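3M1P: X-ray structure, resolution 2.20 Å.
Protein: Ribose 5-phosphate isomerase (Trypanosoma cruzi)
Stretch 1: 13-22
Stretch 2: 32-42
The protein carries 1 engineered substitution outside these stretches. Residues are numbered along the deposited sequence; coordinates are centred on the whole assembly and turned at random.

Stretch 1, residues 13-22: AFAIHENLIL
Stretch 2 (32-42) VPVYCGPKTAE

A helix laid against a strand without a single hydrogen bond between them must rely on the shape of its side chains, and these two stretches of ribose 5-phosphate isomerase illustrate how few are needed. Helix 17-22 runs nearly antiparallel to strand 32-35, with 154° between their N-to-C directions and a closest approach of 8.9 Å between axes. That spacing leaves room for one layer of side chains, and the two stretches together bury 414 Å², both sides summed, a good part of it where F14 meets the loop after the strand.

The apolar centre is built on I21, whose CA lies 5.6 Å from the CA of P33 and marks the register at this end. Its CA-to-CB bond points sideways, but the m rotamer at chi1 (-68°) with chi2 t (164°) brings the end of the side chain nearer the strand. I21 CG2 packs 3.7 Å from P33 CG, while I21 CD1 reaches 3.9 Å from Y35 CB; a beta-branched residue can thus touch two strand residues at once. The strand (phi/psi -71/136 at P33, -124/99 at V34, -78/119 at Y35) alternates in the usual way: P33 and Y35 point toward the helix, V32 and V34 away. P33, with its ring puckered C-gamma endo, offers a compact apolar surface.

One helical turn before I21, H17 points toward the strand with chi1 p (76°). Its ring meets that of Y35 obliquely, with centroids 4.6 Å apart and planes at 36°. Y35, extended by chi1 t (-177°) and chi2 69°, therefore spans the contact, its CB against I21 and its ring beside H17.

The helix is prepared by a type I turn from F14 to H17, with I16 (phi/psi -116/16) at the N-cap position. I16 N bonds to A13 O at 3.1 Å; from H17 onward the backbone is regular, L20 N bonding to I16 O at 3.0 Å and I21 N to H17 O at 3.0 Å. At the start of the turn, F14 (phi/psi -57/-40) points toward the second stretch with chi1 t (171°) and chi2 79°. It has the largest covered area of any residue here, 104 Å², and its CA lies 6.0 Å from the CA of A41. A41 CA lies 3.5 Å from F14 CD2 and A41 CB 3.7 Å from the same atom, and F14 CD1 lies 4.4 Å from P38 CB.

Toward the polar edge, the loop after the strand lines one face and part of the edge of this ring, largely with backbone atoms. A41 N and T40 O lie over one face, T40 O 3.5 Å from F14 CD1; at the ring edge are P38 O, 3.3 Å from F14 CE1, and Y35 OH, 3.7 Å from F14 CD1. These last two are themselves joined, Y35 OH donating to P38 O at 2.6 Å, which ties the strand's tyrosine to its own loop. G37 (phi/psi -92/-174) suits the passage between them: an ideal CB there would lie 2.6 Å from Y35 OH and clash.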

ATOM      1  N   ALA A  13      -7.367  -4.480 -17.305  1.00 28.41           N
ATOM      2  CA  ALA A  13      -8.424  -3.951 -16.438  1.00 27.51           C
ATOM      3  C   ALA A  13      -9.827  -4.122 -17.025  1.00 27.45           C
ATOM      4  O   ALA A  13     -10.825  -3.863 -16.348  1.00 26.87           O
ATOM      5  CB  ALA A  13      -8.164  -2.494 -16.124  1.00 27.59           C
ATOM      6  N   PHE A  14      -9.906  -4.549 -18.288  1.00 27.70           N
ATOM      7  CA  PHE A  14     -11.199  -4.854 -18.909  1.00 27.70           C
ATOM      8  C   PHE A  14     -11.987  -5.906 -18.112  1.00 27.23           C
ATOM      9  O   PHE A  14     -13.196  -5.793 -17.948  1.00 27.27           O
ATOM     10  CB  PHE A  14     -11.043  -5.285 -20.377  1.00 28.30           C
ATOM     11  CG  PHE A  14     -12.317  -5.802 -20.988  1.00 28.91           C
ATOM     12  CD1 PHE A  14     -13.302  -4.920 -21.421  1.00 29.92           C
ATOM     13  CD2 PHE A  14     -12.553  -7.175 -21.079  1.00 30.83           C
ATOM     14  CE1 PHE A  14     -14.499  -5.397 -21.965  1.00 30.48           C
ATOM     15  CE2 PHE A  14     -13.740  -7.664 -21.622  1.00 30.72           C
ATOM     16  CZ  PHE A  14     -14.713  -6.767 -22.063  1.00 30.72           C
ATOM     17  N   ALA A  15     -11.294  -6.913 -17.597  1.00 27.37           N
ATOM     18  CA  ALA A  15     -11.932  -7.958 -16.776  1.00 27.17           C
ATOM     19  C   ALA A  15     -12.747  -7.417 -15.586  1.00 26.82           C
ATOM     20  O   ALA A  15     -13.623  -8.109 -15.056  1.00 26.72           O
ATOM     21  CB  ALA A  15     -10.881  -8.964 -16.291  1.00 27.67           C
ATOM     22  N   ILE A  16     -12.462  -6.185 -15.165  1.00 25.92           N
ATOM     23  CA  ILE A  16     -13.136  -5.628 -13.995  1.00 25.34           C
ATOM     24  C   ILE A  16     -14.012  -4.409 -14.303  1.00 24.90           C
ATOM     25  O   ILE A  16     -14.416  -3.693 -13.397  1.00 24.29           O
ATOM     26  CB  ILE A  16     -12.145  -5.340 -12.818  1.00 25.23           C
ATOM     27  CG1 ILE A  16     -11.168  -4.206 -13.176  1.00 25.55           C
ATOM     28  CG2 ILE A  16     -11.408  -6.632 -12.419  1.00 25.00           C
ATOM     29  CD1 ILE A  16     -10.535  -3.504 -11.987  1.00 25.41           C
ATOM     30  N   HIS A  17     -14.333  -4.190 -15.575  1.00 24.94           N
ATOM     31  CA  HIS A  17     -15.048  -2.968 -15.951  1.00 25.39           C
ATOM     32  C   HIS A  17     -16.486  -2.917 -15.421  1.00 25.42           C
ATOM     33  O   HIS A  17     -16.995  -1.836 -15.102  1.00 25.49           O
ATOM     34  CB  HIS A  17     -14.968  -2.722 -17.462  1.00 25.94           C
ATOM     35  CG  HIS A  17     -15.867  -3.597 -18.275  1.00 26.93           C
ATOM     36  ND1 HIS A  17     -17.046  -3.141 -18.822  1.00 29.05           N
ATOM     37  CD2 HIS A  17     -15.770  -4.902 -18.624  1.00 28.47           C
ATOM     38  CE1 HIS A  17     -17.633  -4.125 -19.481  1.00 29.39           C
ATOM     39  NE2 HIS A  17     -16.881  -5.207 -19.372  1.00 29.70           N
ATOM     40  N   GLU A  18     -17.119  -4.087 -15.302  1.00 25.46           N
ATOM     41  CA  GLU A  18     -18.438  -4.206 -14.677  1.00 25.97           C
ATOM     42  C   GLU A  18     -18.344  -3.859 -13.190  1.00 24.60           C
ATOM     43  O   GLU A  18     -19.211  -3.165 -12.662  1.00 24.51           O
ATOM     44  CB  GLU A  18     -19.051  -5.609 -14.897  1.00 25.71           C
ATOM     45  CG  GLU A  18     -19.349  -5.930 -16.373  1.00 27.89           C
ATOM     46  CD  GLU A  18     -20.148  -7.233 -16.590  1.00 29.04           C
ATOM     47  OE1 GLU A  18     -20.274  -8.060 -15.648  1.00 32.42           O
ATOM     48  OE2 GLU A  18     -20.652  -7.431 -17.727  1.00 33.14           O
ATOM     49  N   ASN A  19     -17.286  -4.339 -12.531  1.00 23.79           N
ATOM     50  CA  ASN A  19     -16.936  -3.916 -11.156  1.00 23.10           C
ATOM     51  C   ASN A  19     -16.919  -2.391 -11.016  1.00 22.03           C
ATOM     52  O   ASN A  19     -17.548  -1.826 -10.120  1.00 21.80           O
ATOM     53  CB  ASN A  19     -15.539  -4.435 -10.741  1.00 23.13           C
ATOM     54  CG  ASN A  19     -15.428  -5.953 -10.730  1.00 24.71           C
ATOM     55  OD1 ASN A  19     -15.241  -6.564  -9.670  1.00 26.70           O
ATOM     56  ND2 ASN A  19     -15.492  -6.565 -11.906  1.00 24.57           N
ATOM     57  N   LEU A  20     -16.180  -1.731 -11.911  1.00 21.36           N
ATOM     58  CA  LEU A  20     -16.035  -0.275 -11.884  1.00 20.71           C
ATOM     59  C   LEU A  20     -17.376   0.429 -12.035  1.00 20.42           C
ATOM     60  O   LEU A  20     -17.672   1.360 -11.286  1.00 19.99           O
ATOM     61  CB  LEU A  20     -15.070   0.182 -12.980  1.00 20.76           C
ATOM     62  CG  LEU A  20     -13.704  -0.491 -12.957  1.00 20.74           C
ATOM     63  CD1 LEU A  20     -12.909  -0.091 -14.188  1.00 20.87           C
ATOM     64  CD2 LEU A  20     -12.933  -0.173 -11.653  1.00 21.39           C
ATOM     65  N   ILE A  21     -18.180  -0.033 -12.998  1.00 19.83           N
ATOM     66  CA  ILE A  21     -19.541   0.493 -13.206  1.00 20.30           C
ATOM     67  C   ILE A  21     -20.346   0.373 -11.905  1.00 19.74           C
ATOM     68  O   ILE A  21     -20.920   1.354 -11.422  1.00 19.36           O
ATOM     69  CB  ILE A  21     -20.271  -0.225 -14.390  1.00 20.00           C
ATOM     70  CG1 ILE A  21     -19.611   0.131 -15.723  1.00 20.54           C
ATOM     71  CG2 ILE A  21     -21.771   0.125 -14.407  1.00 21.06           C
ATOM     72  CD1 ILE A  21     -19.980  -0.793 -16.892  1.00 20.74           C
ATOM     73  N   LEU A  22     -20.335  -0.827 -11.328  1.00 19.62           N
ATOM     74  CA  LEU A  22     -20.987  -1.080 -10.048  1.00 19.85           C
ATOM     75  C   LEU A  22     -20.462  -0.190  -8.908  1.00 19.26           C
ATOM     76  O   LEU A  22     -21.257   0.377  -8.159  1.00 19.37           O
ATOM     77  CB  LEU A  22     -20.893  -2.571  -9.684  1.00 19.87           C
ATOM     78  CG  LEU A  22     -21.535  -2.996  -8.359  1.00 20.88           C
ATOM     79  CD1 LEU A  22     -23.042  -2.713  -8.353  1.00 23.02           C
ATOM     80  CD2 LEU A  22     -21.255  -4.474  -8.016  1.00 21.06           C
ATOM     81  N   VAL A  32     -23.645   8.633 -12.090  1.00 23.32           N
ATOM     82  CA  VAL A  32     -23.981   7.850 -13.284  1.00 23.21           C
ATOM     83  C   VAL A  32     -22.744   7.390 -14.055  1.00 23.50           C
ATOM     84  O   VAL A  32     -22.034   8.222 -14.631  1.00 23.85           O
ATOM     85  CB  VAL A  32     -24.909   8.639 -14.256  1.00 23.70           C
ATOM     86  CG1 VAL A  32     -25.405   7.725 -15.380  1.00 22.34           C
ATOM     87  CG2 VAL A  32     -26.080   9.289 -13.495  1.00 22.56           C
ATOM     88  N   PRO A  33     -22.482   6.067 -14.079  1.00 23.75           N
ATOM     89  CA  PRO A  33     -21.343   5.571 -14.849  1.00 24.25           C
ATOM     90  C   PRO A  33     -21.581   5.668 -16.358  1.00 24.88           C
ATOM     91  O   PRO A  33     -22.680   5.354 -16.849  1.00 25.01           O
ATOM     92  CB  PRO A  33     -21.218   4.106 -14.419  1.00 23.99           C
ATOM     93  CG  PRO A  33     -22.537   3.737 -13.862  1.00 23.80           C
ATOM     94  CD  PRO A  33     -23.215   4.981 -13.395  1.00 23.75           C
ATOM     95  N   VAL A  34     -20.554   6.125 -17.063  1.00 25.18           N
ATOM     96  CA  VAL A  34     -20.560   6.233 -18.515  1.00 25.56           C
ATOM     97  C   VAL A  34     -19.363   5.424 -18.968  1.00 25.99           C
ATOM     98  O   VAL A  34     -18.215   5.881 -18.908  1.00 25.48           O
ATOM     99  CB  VAL A  34     -20.441   7.723 -18.983  1.00 25.57           C
ATOM    100  CG1 VAL A  34     -20.525   7.837 -20.500  1.00 25.67           C
ATOM    101  CG2 VAL A  34     -21.503   8.592 -18.317  1.00 24.78           C
ATOM    102  N   TYR A  35     -19.618   4.193 -19.385  1.00 27.02           N
ATOM    103  CA  TYR A  35     -18.518   3.317 -19.752  1.00 28.19           C
ATOM    104  C   TYR A  35     -17.958   3.631 -21.144  1.00 29.40           C
ATOM    105  O   TYR A  35     -18.673   3.542 -22.153  1.00 29.42           O
ATOM    106  CB  TYR A  35     -18.875   1.840 -19.610  1.00 27.64           C
ATOM    107  CG  TYR A  35     -17.692   0.970 -19.920  1.00 27.57           C
ATOM    108  CD1 TYR A  35     -16.581   0.942 -19.068  1.00 26.91           C
ATOM    109  CD2 TYR A  35     -17.657   0.200 -21.085  1.00 27.86           C
ATOM    110  CE1 TYR A  35     -15.469   0.162 -19.372  1.00 26.60           C
ATOM    111  CE2 TYR A  35     -16.553  -0.581 -21.395  1.00 27.26           C
ATOM    112  CZ  TYR A  35     -15.467  -0.603 -20.532  1.00 26.96           C
ATOM    113  OH  TYR A  35     -14.378  -1.387 -20.842  1.00 26.92           O
ATOM    114  N   CYS A  36     -16.670   3.990 -21.170  1.00 30.24           N
ATOM    115  CA  CYS A  36     -15.989   4.423 -22.380  1.00 31.53           C
ATOM    116  C   CYS A  36     -14.718   3.617 -22.633  1.00 32.26           C
ATOM    117  O   CYS A  36     -13.861   4.039 -23.399  1.00 32.56           O
ATOM    118  CB  CYS A  36     -15.653   5.920 -22.290  1.00 31.23           C
ATOM    119  SG  CYS A  36     -17.091   7.023 -22.224  1.00 33.80           S
ATOM    120  N   GLY A  37     -14.599   2.460 -21.990  1.00 33.49           N
ATOM    121  CA  GLY A  37     -13.403   1.627 -22.115  1.00 34.86           C
ATOM    122  C   GLY A  37     -13.601   0.631 -23.239  1.00 36.49           C
ATOM    123  O   GLY A  37     -14.615   0.692 -23.938  1.00 36.28           O
ATOM    124  N   PRO A  38     -12.650  -0.308 -23.415  1.00 37.66           N
ATOM    125  CA  PRO A  38     -12.785  -1.243 -24.526  1.00 38.89           C
ATOM    126  C   PRO A  38     -14.074  -2.052 -24.382  1.00 40.38           C
ATOM    127  O   PRO A  38     -14.494  -2.359 -23.256  1.00 40.43           O
ATOM    128  CB  PRO A  38     -11.558  -2.152 -24.383  1.00 38.67           C
ATOM    129  CG  PRO A  38     -10.628  -1.436 -23.509  1.00 38.02           C
ATOM    130  CD  PRO A  38     -11.452  -0.588 -22.609  1.00 37.59           C
ATOM    131  N   LYS A  39     -14.711  -2.361 -25.510  1.00 42.03           N
ATOM    132  CA  LYS A  39     -15.924  -3.182 -25.506  1.00 43.66           C
ATOM    133  C   LYS A  39     -15.582  -4.665 -25.356  1.00 44.19           C
ATOM    134  O   LYS A  39     -16.447  -5.463 -25.004  1.00 44.56           O
ATOM    135  CB  LYS A  39     -16.777  -2.933 -26.766  1.00 44.20           C
ATOM    136  CG  LYS A  39     -17.244  -1.471 -26.938  1.00 44.60           C
ATOM    137  CD  LYS A  39     -18.460  -1.332 -27.858  1.00 44.66           C
ATOM    138  CE  LYS A  39     -18.815   0.149 -28.075  1.00 46.11           C
ATOM    139  NZ  LYS A  39     -20.263   0.371 -28.400  1.00 46.48           N
ATOM    140  N   THR A  40     -14.317  -5.020 -25.605  1.00 44.90           N
ATOM    141  CA  THR A  40     -13.841  -6.406 -25.498  1.00 45.77           C
ATOM    142  C   THR A  40     -12.447  -6.520 -24.857  1.00 46.04           C
ATOM    143  O   THR A  40     -11.820  -5.504 -24.542  1.00 46.23           O
ATOM    144  CB  THR A  40     -13.846  -7.119 -26.868  1.00 46.12           C
ATOM    145  OG1 THR A  40     -13.209  -6.288 -27.851  1.00 46.69           O
ATOM    146  CG2 THR A  40     -15.283  -7.429 -27.311  1.00 46.65           C
ATOM    147  N   ALA A  41     -11.972  -7.756 -24.678  1.00 46.18           N
ATOM    148  CA  ALA A  41     -10.715  -8.056 -23.956  1.00 45.97           C
ATOM    149  C   ALA A  41      -9.436  -7.838 -24.778  1.00 45.85           C
ATOM    150  O   ALA A  41      -8.311  -8.068 -24.284  1.00 45.87           O
ATOM    151  CB  ALA A  41     -10.753  -9.498 -23.397  1.00 46.16           C
ATOM    152  N   GLU A  42      -9.621  -7.397 -26.023  1.00 45.25           N
ATOM    153  CA  GLU A  42      -8.534  -7.119 -26.959  1.00 44.86           C
ATOM    154  C   GLU A  42      -7.491  -6.136 -26.400  1.00 43.82           C
ATOM    155  O   GLU A  42      -7.835  -5.192 -25.667  1.00 43.64           O
ATOM    156  CB  GLU A  42      -9.108  -6.579 -28.278  1.00 45.06           C
ATOM    157  CG  GLU A  42      -9.979  -5.307 -28.131  1.00 46.17           C
ATOM    158  CD  GLU A  42     -10.279  -4.621 -29.466  1.00 46.50           C
ATOM    159  OE1 GLU A  42     -10.972  -5.236 -30.314  1.00 48.76           O
ATOM    160  OE2 GLU A  42      -9.834  -3.464 -29.659  1.00 47.98           O
TER